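Local coordinates for flavoprotein (Thermotoga maritima, PDB 5V8S), which probably serves as an FMN-dependent oxidoreductase in electron transfer, joining a metallo-beta-lactamase-like di-iron domain to a flavodoxin-like domain, at residues Pro204-Thr207 with Lys208-Thr212; Pro308-Ser311 with Glu312-Asp316. The protein carries 1 engineered substitution. All coordinates share one frame; numbering follows the deposited sequence.

Interaction 1: Pro204-Thr207 with Lys208-Thr212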
loop_
_atom_site.group_PDB
_atom_site.type_symbol
_atom_site.label_atom_id
_atom_site.label_comp_id
_atom_site.label_asym_id
_atom_site.label_seq_id
_atom_site.Cartn_x
_atom_site.Cartn_y
_atom_site.Cartn_z
ATOM N N PRO A 204 -21.926 8.757 2.941
ATOM C CA PRO A 204 -20.674 8.063 3.284
ATOM C C PRO A 204 -19.585 8.261 2.243
ATOM O O PRO A 204 -18.398 8.286 2.590
ATOM C CB PRO A 204 -21.103 6.597 3.414
ATOM C CG PRO A 204 -22.568 6.672 3.740
ATOM C CD PRO A 204 -23.093 7.857 2.989
ATOM N N HIS A 205 -19.956 8.418 0.970
ATOM C CA HIS A 205 -18.967 8.732 -0.056
ATOM C C HIS A 205 -18.484 10.177 0.030
ATOM O O HIS A 205 -17.375 10.473 -0.437
ATOM C CB HIS A 205 -19.515 8.414 -1.443
ATOM C CG HIS A 205 -19.871 6.969 -1.622
ATOM N ND1 HIS A 205 -18.951 6.020 -2.014
ATOM C CD2 HIS A 205 -21.040 6.310 -1.433
ATOM C CE1 HIS A 205 -19.541 4.835 -2.054
ATOM N NE2 HIS A 205 -20.808 4.985 -1.705
ATOM N N VAL A 206 -19.291 11.072 0.610
ATOM C CA VAL A 206 -18.809 12.410 0.944
ATOM C C VAL A 206 -17.780 12.323 2.058
ATOM O O VAL A 206 -16.713 12.932 1.979
ATOM C CB VAL A 206 -19.985 13.324 1.331
ATOM C CG1 VAL A 206 -19.467 14.682 1.807
ATOM C CG2 VAL A 206 -20.916 13.477 0.152
ATOM N N THR A 207 -18.059 11.524 3.092
ATOM C CA THR A 207 -17.086 11.370 4.166
ATOM C C THR A 207 -15.766 10.838 3.624
ATOM O O THR A 207 -14.690 11.319 3.999
ATOM C CB THR A 207 -17.629 10.420 5.226
ATOM O OG1 THR A 207 -18.843 10.979 5.737
ATOM C CG2 THR A 207 -16.624 10.272 6.361
ATOM N N LYS A 208 -15.834 9.836 2.749
ATOM C CA LYS A 208 -14.624 9.272 2.157
ATOM C C LYS A 208 -13.821 10.334 1.414
ATOM O O LYS A 208 -12.591 10.383 1.527
ATOM C CB LYS A 208 -15.026 8.140 1.216
ATOM C CG LYS A 208 -13.883 7.306 0.670
ATOM C CD LYS A 208 -14.477 6.227 -0.245
ATOM C CE LYS A 208 -13.462 5.385 -0.957
ATOM N NZ LYS A 208 -14.141 4.354 -1.807
ATOM N N TYR A 209 -14.506 11.185 0.640
ATOM C CA TYR A 209 -13.870 12.297 -0.065
ATOM C C TYR A 209 -13.244 13.289 0.913
ATOM O O TYR A 209 -12.091 13.704 0.747
ATOM C CB TYR A 209 -14.920 12.991 -0.949
ATOM C CG TYR A 209 -14.374 14.188 -1.674
ATOM C CD1 TYR A 209 -13.719 14.037 -2.885
ATOM C CD2 TYR A 209 -14.507 15.480 -1.149
ATOM C CE1 TYR A 209 -13.206 15.134 -3.559
ATOM C CE2 TYR A 209 -13.990 16.561 -1.810
ATOM C CZ TYR A 209 -13.334 16.376 -3.012
ATOM O OH TYR A 209 -12.812 17.468 -3.669
ATOM N N ILE A 210 -13.990 13.695 1.938
ATOM C CA ILE A 210 -13.459 14.645 2.909
ATOM C C ILE A 210 -12.155 14.143 3.494
ATOM O O ILE A 210 -11.152 14.861 3.536
ATOM C CB ILE A 210 -14.480 14.927 4.027
ATOM C CG1 ILE A 210 -15.689 15.669 3.491
ATOM C CG2 ILE A 210 -13.822 15.736 5.128
ATOM C CD1 ILE A 210 -16.860 15.686 4.475
ATOM N N VAL A 211 -12.165 12.920 4.011
ATOM C CA VAL A 211 -10.993 12.437 4.735
ATOM C C VAL A 211 -9.803 12.291 3.789
ATOM O O VAL A 211 -8.693 12.758 4.080
ATOM C CB VAL A 211 -11.289 11.130 5.493
ATOM C CG1 VAL A 211 -10.028 10.657 6.235
ATOM C CG2 VAL A 211 -12.439 11.307 6.498
ATOM N N THR A 212 -10.019 11.647 2.637
ATOM C CA THR A 212 -8.912 11.375 1.726
ATOM C C THR A 212 -8.343 12.637 1.095
ATOM O O THR A 212 -7.123 12.746 0.954
ATOM C CB THR A 212 -9.278 10.358 0.638
ATOM O OG1 THR A 212 -10.387 10.813 -0.147
ATOM C CG2 THR A 212 -9.555 8.978 1.248
#

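Interaction 2: Pro308-Ser311 with Glu312-Asp316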
loop_
_atom_site.group_PDB
_atom_site.type_symbol
_atom_site.label_atom_id
_atom_site.label_comp_id
_atom_site.label_asym_id
_atom_site.label_seq_id
_atom_site.Cartn_x
_atom_site.Cartn_y
_atom_site.Cartn_z
ATOM N N PRO A 308 -7.698 -4.706 2.692
ATOM C CA PRO A 308 -8.667 -3.610 2.570
ATOM C C PRO A 308 -8.108 -2.437 1.795
ATOM O O PRO A 308 -6.901 -2.231 1.694
ATOM C CB PRO A 308 -8.929 -3.194 4.018
ATOM C CG PRO A 308 -7.801 -3.713 4.780
ATOM C CD PRO A 308 -7.328 -4.933 4.093
ATOM N N ALA A 309 -9.028 -1.643 1.282
ATOM C CA ALA A 309 -8.690 -0.361 0.684
ATOM C C ALA A 309 -8.443 0.671 1.774
ATOM O O ALA A 309 -9.264 0.845 2.671
ATOM C CB ALA A 309 -9.831 0.116 -0.211
ATOM N N ILE A 310 -7.337 1.395 1.659
ATOM C CA ILE A 310 -7.008 2.378 2.681
ATOM C C ILE A 310 -8.036 3.514 2.693
ATOM O O ILE A 310 -8.313 4.095 3.752
ATOM C CB ILE A 310 -5.562 2.873 2.488
ATOM C CG1 ILE A 310 -4.617 1.689 2.208
ATOM C CG2 ILE A 310 -5.101 3.665 3.711
ATOM C CD1 ILE A 310 -4.549 0.603 3.279
ATOM N N SER A 311 -8.646 3.825 1.541
ATOM C CA SER A 311 -9.687 4.852 1.496
ATOM C C SER A 311 -10.917 4.457 2.302
ATOM O O SER A 311 -11.603 5.328 2.843
ATOM C CB SER A 311 -10.065 5.130 0.043
ATOM O OG SER A 311 -10.667 3.995 -0.557
ATOM N N GLU A 312 -11.219 3.161 2.379
ATOM C CA GLU A 312 -12.363 2.704 3.157
ATOM C C GLU A 312 -12.070 2.727 4.652
ATOM O O GLU A 312 -12.943 3.079 5.451
ATOM C CB GLU A 312 -12.746 1.300 2.715
ATOM C CG GLU A 312 -13.319 1.228 1.325
ATOM C CD GLU A 312 -14.686 1.894 1.235
ATOM O OE1 GLU A 312 -15.517 1.651 2.132
ATOM O OE2 GLU A 312 -14.926 2.635 0.273
ATOM N N ILE A 313 -10.860 2.353 5.055
ATOM C CA ILE A 313 -10.470 2.529 6.452
ATOM C C ILE A 313 -10.646 3.982 6.864
ATOM O O ILE A 313 -11.258 4.289 7.892
ATOM C CB ILE A 313 -9.023 2.057 6.669
ATOM C CG1 ILE A 313 -8.911 0.554 6.400
ATOM C CG2 ILE A 313 -8.570 2.370 8.096
ATOM C CD1 ILE A 313 -7.484 0.022 6.353
ATOM N N LEU A 314 -10.105 4.898 6.065
ATOM C CA LEU A 314 -10.102 6.308 6.430
ATOM C C LEU A 314 -11.521 6.849 6.544
ATOM O O LEU A 314 -11.824 7.622 7.457
ATOM C CB LEU A 314 -9.283 7.083 5.407
ATOM C CG LEU A 314 -7.770 6.915 5.507
ATOM C CD1 LEU A 314 -7.124 7.578 4.340
ATOM C CD2 LEU A 314 -7.225 7.497 6.776
ATOM N N LYS A 315 -12.412 6.412 5.653
ATOM C CA LYS A 315 -13.799 6.862 5.679
ATOM C C LYS A 315 -14.484 6.559 7.003
ATOM O O LYS A 315 -15.395 7.303 7.419
ATOM C CB LYS A 315 -14.547 6.172 4.547
ATOM C CG LYS A 315 -16.031 6.315 4.569
ATOM C CD LYS A 315 -16.668 5.261 3.675
ATOM C CE LYS A 315 -16.728 3.916 4.363
ATOM N NZ LYS A 315 -17.494 2.976 3.517
ATOM N N ASP A 316 -14.092 5.476 7.656
ATOM C CA ASP A 316 -14.787 5.038 8.860
ATOM C C ASP A 316 -14.247 5.659 10.140
ATOM O O ASP A 316 -14.880 5.504 11.188
ATOM C CB ASP A 316 -14.780 3.499 8.930
ATOM C CG ASP A 316 -15.949 2.891 8.154
ATOM O OD1 ASP A 316 -17.075 3.420 8.284
ATOM O OD2 ASP A 316 -15.759 1.948 7.379
#

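Interaction 1: Pro204-Thr207 with Lys208-Thr212
Pro204-Thr207 meets Lys208-Thr212 as consecutive turns of one alpha-helix, 196-214, in the beta-lactamase-like di-iron part of the chain, and the contact is a local i to i+4 one. Four backbone bonds carry it. The first two run from Lys208 N to Pro204 O and from Tyr209 N to His205 O, the second at 3.1 Å with an N-H...O angle of 157°. The next two are straighter: Ile210 N sits 2.8 Å from Val206 O with an angle of 169°, and Val211 N approaches Thr207 O in much the same way. Judged by these N-H...O angles, the bonding becomes more linear along the turn.

Side chains add one apolar touch. Val206 has CG1 anti to its backbone nitrogen (chi1 175°), which sends this methyl along the helix to within 3.9 Å of Ile210 CD1; the two side chains cross obliquely, and Tyr255 of helix 248-260 packs on both. On another face, Val211 CG2 rests 3.4 Å from Thr207 O.

Lys208 O is gripped twice by Thr212, whose backbone N and hydroxyl arrive from opposite faces of the carbonyl plane. The hydroxyl bond, Thr212 OG1 to Lys208 O, measures 2.8 Å. Thr212 OG1 also bonds Tyr185 OH, and the Tyr185 ring stands edge-to-face to that of Tyr209, whose side chain comes about 4 Å from the bound mu-oxo-diiron. Lys208 stretches out fully, and its NZ is bridged by the carboxylates of Glu312 and Glu48, which would be expected to offset its charge in this largely buried setting; Glu48 is also hydrogen-bonded to His205 ND1.

Interaction 2: Pro308-Ser311 with Glu312-Asp316
A chi1 of -69° places Glu312 CG beside its own backbone nitrogen and within 4.0 Å of Ala309 CB, one turn back, where the methyl covers the base of the carboxylate arm. A second bend, at chi2, folds that arm, while Lys315 starts out extended and turns at chi3, which brings the two charged ends together. The motif is the N-terminal turn of the short helix 310-316 in the flavodoxin-like domain. Ala309 holds the N-cap position, and its carbonyl oxygen, Ala309 O, accepts from Ile313 N at 3.2 Å; Glu312 N adds a weak bond to the same oxygen, bent to 131°. Outside the segment, Glu45 OE2 accepts from Ile310 N, so a carboxylate distant in sequence meets a backbone N-H of this first turn.

Further bonds run from Leu314 N to Ile310 O and from Lys315 N to Ser311 O, the latter at 3.1 Å. Ser311 OG lies between its own backbone nitrogen and carbonyl carbon. From there it is hydrogen-bonded to Glu45 O; Glu312 N is also close to this hydroxyl, but at an angle too poor for a bond.

Apolar groups gather on another side. Pro308 CG comes 4.1 Å from Ile313 CD1, its ring running at a slant to the isoleucine chain. Tyr300 of strand 296-302 packs against both Pro308 and Ile313, and helix 336-348 receives Ile313 and Leu314. The two carboxylate oxygens of Glu312 have separate partners: OE2 is held by Lys208 of helix 196-214, whereas Glu312 OE1 takes Lys315 NZ in a salt bridge of 2.8 Å, met on the syn side and 24° out of the carboxylate plane.

How the interactions relate
Interaction 1 comes first along the chain, in helix 196-214 of the beta-lactamase-like part; interaction 2 follows in helix 310-316 of the flavodoxin-like part. Their centres are nonetheless only 10 Å apart, because the two helices pack against each other where the two parts of the chain meet. A salt bridge between Lys208 NZ and Glu312 OE2, at 2.8 Å, crosses this junction; farther along it, Thr207 CG2 packs 3.4 Å from Lys315 O. Strand 44-45 takes part as well, since Glu45 brings it to both helices. The two helical turns thus form part of the interface that joins the di-iron and flavodoxin-like regions within one chain.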